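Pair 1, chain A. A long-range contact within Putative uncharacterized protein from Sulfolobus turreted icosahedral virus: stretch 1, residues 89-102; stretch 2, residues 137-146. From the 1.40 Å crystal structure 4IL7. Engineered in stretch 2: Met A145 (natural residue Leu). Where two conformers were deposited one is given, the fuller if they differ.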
# COMPACT_ATOMS: atom_id res chain seq x y z
N GLN A 89 -10.72 -4.31 -2.75
CA GLN A 89 -10.38 -5.73 -2.88
C GLN A 89 -8.98 -5.96 -2.28
O GLN A 89 -8.35 -5.02 -1.81
CB GLN A 89 -10.49 -6.24 -4.34
CG GLN A 89 -9.34 -5.85 -5.23
CD GLN A 89 -9.29 -6.57 -6.59
OE1 GLN A 89 -10.18 -6.38 -7.41
NE2 GLN A 89 -8.22 -7.37 -6.83
N THR A 90 -8.54 -7.21 -2.26
CA THR A 90 -7.16 -7.56 -2.01
C THR A 90 -6.37 -7.57 -3.33
O THR A 90 -6.94 -7.71 -4.42
CB THR A 90 -7.03 -8.93 -1.34
OG1 THR A 90 -7.54 -9.94 -2.17
CG2 THR A 90 -7.75 -8.91 -0.03
N TYR A 91 -5.05 -7.38 -3.22
CA TYR A 91 -4.18 -7.29 -4.40
C TYR A 91 -3.00 -8.20 -4.19
O TYR A 91 -2.54 -8.36 -3.06
CB TYR A 91 -3.68 -5.85 -4.65
CG TYR A 91 -4.85 -4.93 -4.81
CD1 TYR A 91 -5.52 -4.83 -5.98
CD2 TYR A 91 -5.31 -4.23 -3.72
CE1 TYR A 91 -6.66 -4.03 -6.11
CE2 TYR A 91 -6.43 -3.45 -3.81
CZ TYR A 91 -7.14 -3.41 -4.96
OH TYR A 91 -8.23 -2.64 -5.01
N THR A 92 -2.47 -8.73 -5.28
CA THR A 92 -1.29 -9.57 -5.26
C THR A 92 -0.12 -8.82 -5.83
O THR A 92 -0.19 -8.25 -6.92
CB THR A 92 -1.53 -10.85 -6.08
OG1 THR A 92 -2.58 -11.59 -5.46
CG2 THR A 92 -0.26 -11.73 -6.11
N ILE A 93 0.98 -8.80 -5.10
CA ILE A 93 2.18 -8.16 -5.58
C ILE A 93 2.90 -9.16 -6.52
O ILE A 93 3.15 -10.29 -6.12
CB ILE A 93 3.03 -7.76 -4.37
CG1 ILE A 93 2.28 -6.64 -3.60
CG2 ILE A 93 4.41 -7.32 -4.80
CD1 ILE A 93 2.81 -6.36 -2.22
N PRO A 94 3.21 -8.75 -7.76
CA PRO A 94 3.61 -9.74 -8.78
C PRO A 94 5.07 -10.16 -8.78
O PRO A 94 5.41 -11.18 -9.40
CB PRO A 94 3.29 -9.01 -10.08
CG PRO A 94 3.55 -7.58 -9.77
CD PRO A 94 3.03 -7.41 -8.35
N ALA A 95 5.94 -9.39 -8.14
CA ALA A 95 7.37 -9.64 -8.22
C ALA A 95 8.07 -9.24 -6.95
O ALA A 95 7.49 -8.63 -6.07
CB ALA A 95 7.96 -8.89 -9.40
N ASN A 96 9.33 -9.62 -6.84
CA ASN A 96 10.21 -9.07 -5.84
C ASN A 96 10.51 -7.62 -6.16
O ASN A 96 10.74 -7.26 -7.33
CB ASN A 96 11.54 -9.84 -5.74
CG ASN A 96 11.40 -11.29 -5.31
OD1 ASN A 96 10.35 -11.81 -4.94
ND2 ASN A 96 12.53 -11.97 -5.36
N GLY A 97 10.51 -6.77 -5.14
CA GLY A 97 10.86 -5.36 -5.33
C GLY A 97 10.40 -4.53 -4.15
O GLY A 97 10.35 -5.02 -3.03
N TYR A 98 10.08 -3.26 -4.41
CA TYR A 98 9.61 -2.33 -3.40
C TYR A 98 8.17 -1.95 -3.71
O TYR A 98 7.85 -1.38 -4.76
CB TYR A 98 10.48 -1.09 -3.33
CG TYR A 98 11.87 -1.41 -2.93
CD1 TYR A 98 12.20 -1.53 -1.60
CD2 TYR A 98 12.82 -1.66 -3.90
CE1 TYR A 98 13.49 -1.87 -1.22
CE2 TYR A 98 14.10 -2.01 -3.55
CZ TYR A 98 14.44 -2.12 -2.20
OH TYR A 98 15.72 -2.46 -1.84
N LEU A 99 7.30 -2.24 -2.76
CA LEU A 99 5.93 -1.76 -2.79
C LEU A 99 5.91 -0.30 -2.39
O LEU A 99 6.43 0.12 -1.32
CB LEU A 99 5.08 -2.53 -1.83
CG LEU A 99 3.59 -2.19 -1.82
CD1 LEU A 99 2.94 -2.56 -3.14
CD2 LEU A 99 2.88 -2.89 -0.68
N ILE A 100 5.32 0.51 -3.26
CA ILE A 100 5.17 1.93 -3.00
C ILE A 100 3.69 2.26 -2.82
O ILE A 100 2.88 2.00 -3.69
CB ILE A 100 5.75 2.81 -4.13
CG1 ILE A 100 7.18 2.41 -4.48
CG2 ILE A 100 5.61 4.27 -3.79
CD1 ILE A 100 8.14 2.66 -3.38
N ILE A 101 3.37 2.88 -1.69
CA ILE A 101 2.04 3.35 -1.37
C ILE A 101 2.16 4.84 -1.26
O ILE A 101 2.83 5.36 -0.35
CB ILE A 101 1.48 2.75 -0.08
CG1 ILE A 101 1.52 1.19 -0.11
CG2 ILE A 101 0.05 3.24 0.11
CD1 ILE A 101 2.58 0.68 0.77
N SER A 102 1.57 5.55 -2.20
CA SER A 102 1.59 7.03 -2.20
C SER A 102 0.23 7.53 -1.77
O SER A 102 -0.75 7.34 -2.49
CB SER A 102 1.94 7.55 -3.59
OG SER A 102 1.95 8.96 -3.61
N ILE A 137 8.35 -9.56 -1.40
CA ILE A 137 8.64 -10.64 -2.32
C ILE A 137 7.37 -10.98 -3.11
O ILE A 137 6.21 -10.67 -2.74
CB ILE A 137 9.29 -11.86 -1.63
CG1 ILE A 137 8.23 -12.64 -0.94
CG2 ILE A 137 10.31 -11.39 -0.59
CD1 ILE A 137 8.78 -13.89 -0.30
N ALA A 138 7.60 -11.56 -4.26
CA ALA A 138 6.54 -11.99 -5.15
C ALA A 138 5.45 -12.80 -4.48
O ALA A 138 5.74 -13.72 -3.69
CB ALA A 138 7.14 -12.78 -6.29
N GLY A 139 4.21 -12.46 -4.74
CA GLY A 139 3.05 -13.15 -4.21
C GLY A 139 2.56 -12.61 -2.87
O GLY A 139 1.52 -13.05 -2.38
N THR A 140 3.26 -11.60 -2.31
CA THR A 140 2.76 -10.92 -1.11
C THR A 140 1.37 -10.36 -1.41
O THR A 140 1.12 -9.85 -2.52
CB THR A 140 3.74 -9.79 -0.70
OG1 THR A 140 4.99 -10.39 -0.37
CG2 THR A 140 3.24 -9.02 0.51
N GLN A 141 0.43 -10.46 -0.49
CA GLN A 141 -0.90 -9.93 -0.63
C GLN A 141 -1.06 -8.67 0.17
O GLN A 141 -0.61 -8.56 1.30
CB GLN A 141 -1.86 -10.95 -0.10
CG GLN A 141 -1.84 -12.26 -0.90
CD GLN A 141 -2.47 -12.15 -2.21
OE1 GLN A 141 -1.80 -12.34 -3.21
NE2 GLN A 141 -3.76 -11.88 -2.23
N ILE A 142 -1.74 -7.70 -0.41
CA ILE A 142 -2.24 -6.52 0.32
C ILE A 142 -3.61 -6.86 0.79
O ILE A 142 -4.58 -6.97 -0.01
CB ILE A 142 -2.31 -5.28 -0.60
CG1 ILE A 142 -0.95 -4.99 -1.19
CG2 ILE A 142 -2.85 -4.09 0.19
CD1 ILE A 142 -0.96 -3.85 -2.21
N THR A 143 -3.79 -7.16 2.07
CA THR A 143 -5.10 -7.59 2.56
C THR A 143 -5.99 -6.49 3.11
O THR A 143 -7.19 -6.63 3.14
CB THR A 143 -4.93 -8.70 3.62
OG1 THR A 143 -4.17 -8.11 4.69
CG2 THR A 143 -4.07 -9.81 3.01
N ASN A 144 -5.42 -5.40 3.61
CA ASN A 144 -6.24 -4.32 4.17
C ASN A 144 -5.45 -3.02 4.10
O ASN A 144 -4.23 -3.04 4.25
CB ASN A 144 -6.66 -4.54 5.65
CG ASN A 144 -7.47 -3.36 6.26
OD1 ASN A 144 -6.87 -2.40 6.83
ND2 ASN A 144 -8.77 -3.39 6.11
N MET A 145 -6.18 -1.93 3.95
CA MET A 145 -5.62 -0.64 4.25
C MET A 145 -6.75 0.19 4.91
O MET A 145 -7.93 0.13 4.48
CB MET A 145 -4.97 -0.01 2.97
CG MET A 145 -4.87 1.60 3.15
SD MET A 145 -4.54 2.54 1.64
CE MET A 145 -3.08 1.60 1.05
N THR A 146 -6.42 0.95 5.94
CA THR A 146 -7.38 1.81 6.64
C THR A 146 -6.75 3.16 6.85
O THR A 146 -5.72 3.23 7.52
CB THR A 146 -7.87 1.18 7.93
OG1 THR A 146 -8.37 -0.14 7.68
CG2 THR A 146 -8.93 1.97 8.63
O HOH W 1 -6.96 -4.98 0.48
O HOH W 2 -8.89 -4.82 1.52
O HOH W 3 -5.59 -10.80 -3.90

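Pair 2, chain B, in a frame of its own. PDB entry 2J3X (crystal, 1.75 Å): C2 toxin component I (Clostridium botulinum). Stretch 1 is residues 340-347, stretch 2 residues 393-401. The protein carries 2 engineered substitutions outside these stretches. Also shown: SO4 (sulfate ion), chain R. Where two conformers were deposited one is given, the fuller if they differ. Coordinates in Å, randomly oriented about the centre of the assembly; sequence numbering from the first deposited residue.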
# COMPACT_ATOMS: atom_id res chain seq x y z
N GLU B 340 7.99 -8.75 13.88
CA GLU B 340 7.79 -7.52 14.65
C GLU B 340 9.02 -6.62 14.53
O GLU B 340 10.15 -7.10 14.39
CB GLU B 340 7.56 -7.87 16.10
CG GLU B 340 6.28 -8.65 16.23
CD GLU B 340 5.84 -8.90 17.65
OE1 GLU B 340 6.55 -8.50 18.62
OE2 GLU B 340 4.75 -9.52 17.76
N ILE B 341 8.79 -5.32 14.57
CA ILE B 341 9.84 -4.31 14.39
C ILE B 341 9.73 -3.37 15.57
O ILE B 341 8.67 -2.84 15.87
CB ILE B 341 9.68 -3.50 13.05
CG1 ILE B 341 9.75 -4.44 11.85
CG2 ILE B 341 10.73 -2.39 12.92
CD1 ILE B 341 11.15 -5.10 11.68
N GLU B 342 10.82 -3.22 16.31
CA GLU B 342 10.79 -2.36 17.50
C GLU B 342 11.38 -0.98 17.22
O GLU B 342 12.16 -0.79 16.26
CB GLU B 342 11.59 -3.01 18.64
CG GLU B 342 10.94 -4.17 19.37
CD GLU B 342 11.83 -4.71 20.52
OE1 GLU B 342 12.90 -4.12 20.80
OE2 GLU B 342 11.47 -5.73 21.15
N ASN B 343 11.00 -0.01 18.04
CA ASN B 343 11.63 1.33 17.97
C ASN B 343 11.82 1.75 19.40
O ASN B 343 10.88 2.20 20.03
CB ASN B 343 10.70 2.35 17.27
CG ASN B 343 10.57 2.11 15.80
OD1 ASN B 343 11.38 2.61 15.00
ND2 ASN B 343 9.54 1.35 15.39
N LEU B 344 13.04 1.58 19.95
CA LEU B 344 13.23 1.90 21.37
C LEU B 344 13.12 3.39 21.69
O LEU B 344 12.59 3.75 22.70
CB LEU B 344 14.59 1.34 21.86
CG LEU B 344 14.61 -0.18 22.04
CD1 LEU B 344 16.01 -0.61 22.57
CD2 LEU B 344 13.52 -0.59 23.00
N SER B 345 13.58 4.23 20.77
CA SER B 345 13.43 5.66 20.90
C SER B 345 12.14 6.14 20.17
O SER B 345 11.43 5.35 19.54
CB SER B 345 14.62 6.39 20.27
OG SER B 345 14.65 7.74 20.72
N PHE B 346 11.91 7.44 20.26
CA PHE B 346 10.91 8.12 19.38
C PHE B 346 11.32 7.88 17.93
O PHE B 346 12.52 7.77 17.64
CB PHE B 346 10.89 9.61 19.70
CG PHE B 346 10.62 9.90 21.14
CD1 PHE B 346 9.32 9.90 21.63
CD2 PHE B 346 11.71 10.11 22.04
CE1 PHE B 346 9.08 10.10 23.01
CE2 PHE B 346 11.49 10.33 23.39
CZ PHE B 346 10.17 10.36 23.89
N SER B 347 10.36 7.85 17.02
CA SER B 347 10.76 7.61 15.63
C SER B 347 10.00 8.51 14.68
O SER B 347 8.80 8.76 14.90
CB SER B 347 10.64 6.14 15.23
OG SER B 347 9.32 5.64 15.33
N ASN B 393 5.63 8.07 19.49
CA ASN B 393 6.12 7.82 20.84
C ASN B 393 7.18 6.71 20.85
O ASN B 393 7.21 5.81 19.94
CB ASN B 393 4.96 7.46 21.74
CG ASN B 393 5.31 7.59 23.20
OD1 ASN B 393 6.21 8.36 23.57
ND2 ASN B 393 4.58 6.85 24.06
N LYS B 394 8.10 6.81 21.82
CA LYS B 394 9.13 5.76 22.01
C LYS B 394 8.42 4.41 22.24
O LYS B 394 7.28 4.36 22.71
CB LYS B 394 10.01 6.14 23.22
CG LYS B 394 9.20 6.20 24.54
CD LYS B 394 9.92 6.83 25.78
CE LYS B 394 8.90 6.78 26.97
NZ LYS B 394 8.75 5.39 27.41
N ASN B 395 9.12 3.32 21.93
CA ASN B 395 8.55 1.98 22.08
C ASN B 395 7.36 1.71 21.14
O ASN B 395 6.52 0.90 21.47
CB ASN B 395 8.10 1.74 23.54
CG ASN B 395 9.25 1.78 24.53
OD1 ASN B 395 10.24 1.11 24.32
ND2 ASN B 395 9.11 2.53 25.62
N SER B 396 7.26 2.39 20.00
CA SER B 396 6.16 2.07 19.07
C SER B 396 6.58 0.82 18.28
O SER B 396 7.56 0.86 17.50
CB SER B 396 5.90 3.24 18.09
OG SER B 396 5.32 4.38 18.77
N THR B 397 5.83 -0.27 18.44
CA THR B 397 6.17 -1.52 17.85
C THR B 397 5.17 -1.81 16.75
O THR B 397 3.99 -1.46 16.88
CB THR B 397 6.08 -2.63 18.95
OG1 THR B 397 6.93 -2.22 20.07
CG2 THR B 397 6.48 -3.96 18.46
N PHE B 398 5.64 -2.45 15.70
CA PHE B 398 4.83 -2.76 14.51
C PHE B 398 5.02 -4.23 14.10
O PHE B 398 6.03 -4.85 14.41
CB PHE B 398 5.24 -1.87 13.31
CG PHE B 398 4.87 -0.44 13.49
CD1 PHE B 398 3.57 0.01 13.15
CD2 PHE B 398 5.79 0.46 14.06
CE1 PHE B 398 3.20 1.38 13.31
CE2 PHE B 398 5.42 1.79 14.29
CZ PHE B 398 4.15 2.26 13.92
N LYS B 399 4.01 -4.80 13.46
CA LYS B 399 4.08 -6.15 12.93
C LYS B 399 3.90 -6.02 11.43
O LYS B 399 2.95 -5.39 10.97
CB LYS B 399 2.94 -7.02 13.50
CG LYS B 399 3.01 -8.44 12.99
CD LYS B 399 2.19 -9.39 13.97
CE LYS B 399 1.72 -10.67 13.28
NZ LYS B 399 2.70 -11.83 13.34
N ILE B 400 4.86 -6.54 10.64
CA ILE B 400 4.76 -6.58 9.22
C ILE B 400 3.75 -7.60 8.78
O ILE B 400 3.81 -8.75 9.22
CB ILE B 400 6.15 -7.02 8.60
CG1 ILE B 400 7.18 -5.96 9.09
CG2 ILE B 400 6.08 -7.10 7.10
CD1 ILE B 400 8.69 -6.33 8.71
N PHE B 401 2.83 -7.17 7.93
CA PHE B 401 1.85 -8.12 7.42
C PHE B 401 1.89 -8.32 5.92
O PHE B 401 1.23 -9.23 5.41
CB PHE B 401 0.44 -7.77 7.99
CG PHE B 401 -0.13 -6.51 7.43
CD1 PHE B 401 -0.81 -6.53 6.14
CD2 PHE B 401 0.01 -5.29 8.12
CE1 PHE B 401 -1.34 -5.31 5.59
CE2 PHE B 401 -0.52 -4.06 7.56
CZ PHE B 401 -1.15 -4.08 6.31
S SO4 R . 9.20 -11.73 15.68
O1 SO4 R . 9.54 -10.58 14.85
O2 SO4 R . 7.86 -12.24 15.36
O3 SO4 R . 10.20 -12.77 15.45
O4 SO4 R . 9.22 -11.36 17.10
O HOH W 4 9.26 -0.92 20.02
O HOH W 5 9.05 5.05 18.16

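Both pairs set a short antiparallel ladder beside a tight bend, and the 14 central residues superpose with an RMSD of 0.9 Å. In pair 1 the ladder is anchored where Tyr A91 meets Ile A142: Ile A142 N donates to Tyr A91 O at 2.8 Å, and Tyr A91 N returns a longer bond to Ile A142 O at 3.3 Å. The matched residues of pair 2, Ile B341 and Phe B398, repeat the exchange, with Ile B341 N to Phe B398 O at 2.8 Å and Phe B398 N to Ile B341 O at 3.1 Å.

Two residues further along the first stretch, the backbone bonding is conserved at one end and replaced at the other. Ile A93 O accepts from Gly A139 N at 2.8 Å; Asn B343 O accepts from Asn B395 N at the same 2.8 Å, but with an angle that makes the bond weak. In pair 1, Ile A93 N also donates to Thr A140 O at 2.8 Å. In pair 2 the equivalent carbonyl is taken by a side chain, Asn B343 ND2 to Ser B396 O at 2.9 Å, while Asn B343 N donates to water 4, 2.8 Å from its oxygen. That water also bonds Thr B397 OG1 at 2.7 Å and so bridges the stretches.

The same position therefore obeys two rules. Both side chains point toward the partner stretch, but Ile A93 packs its CD1 4.1 Å from Ile A142 CG1, whereas Asn B343 spends its amide on a carbonyl and brings ND2 to the edge of the Phe B398 ring.

The bend is closed differently too. Asn A96 OD1 accepts from Ala A138 N at 2.8 Å, a polar clasp on the turn. Its counterpart, Phe B346, offers a ring face instead: Lys B394 CB lies 4.1 Å from the ring centroid, almost on its normal. Lys B394 CA also approaches Ser B345 O at 3.4 Å in a CA-H...O contact. Within the bend, pair 1 forms a type II turn whose Gly A139 has backbone angles that by themselves call for glycine; Asn B395 occupies the matched position with positive phi.

Polar side chains join the strands of pair 1 at the next rung, where Thr A92 OG1 donates to Gln A141 OE1 at a very short 2.5 Å. The matched Glu B342 points away from its partner stretch. The lesson is to hold the central backbone pair fixed and let side chains or water supply the rest.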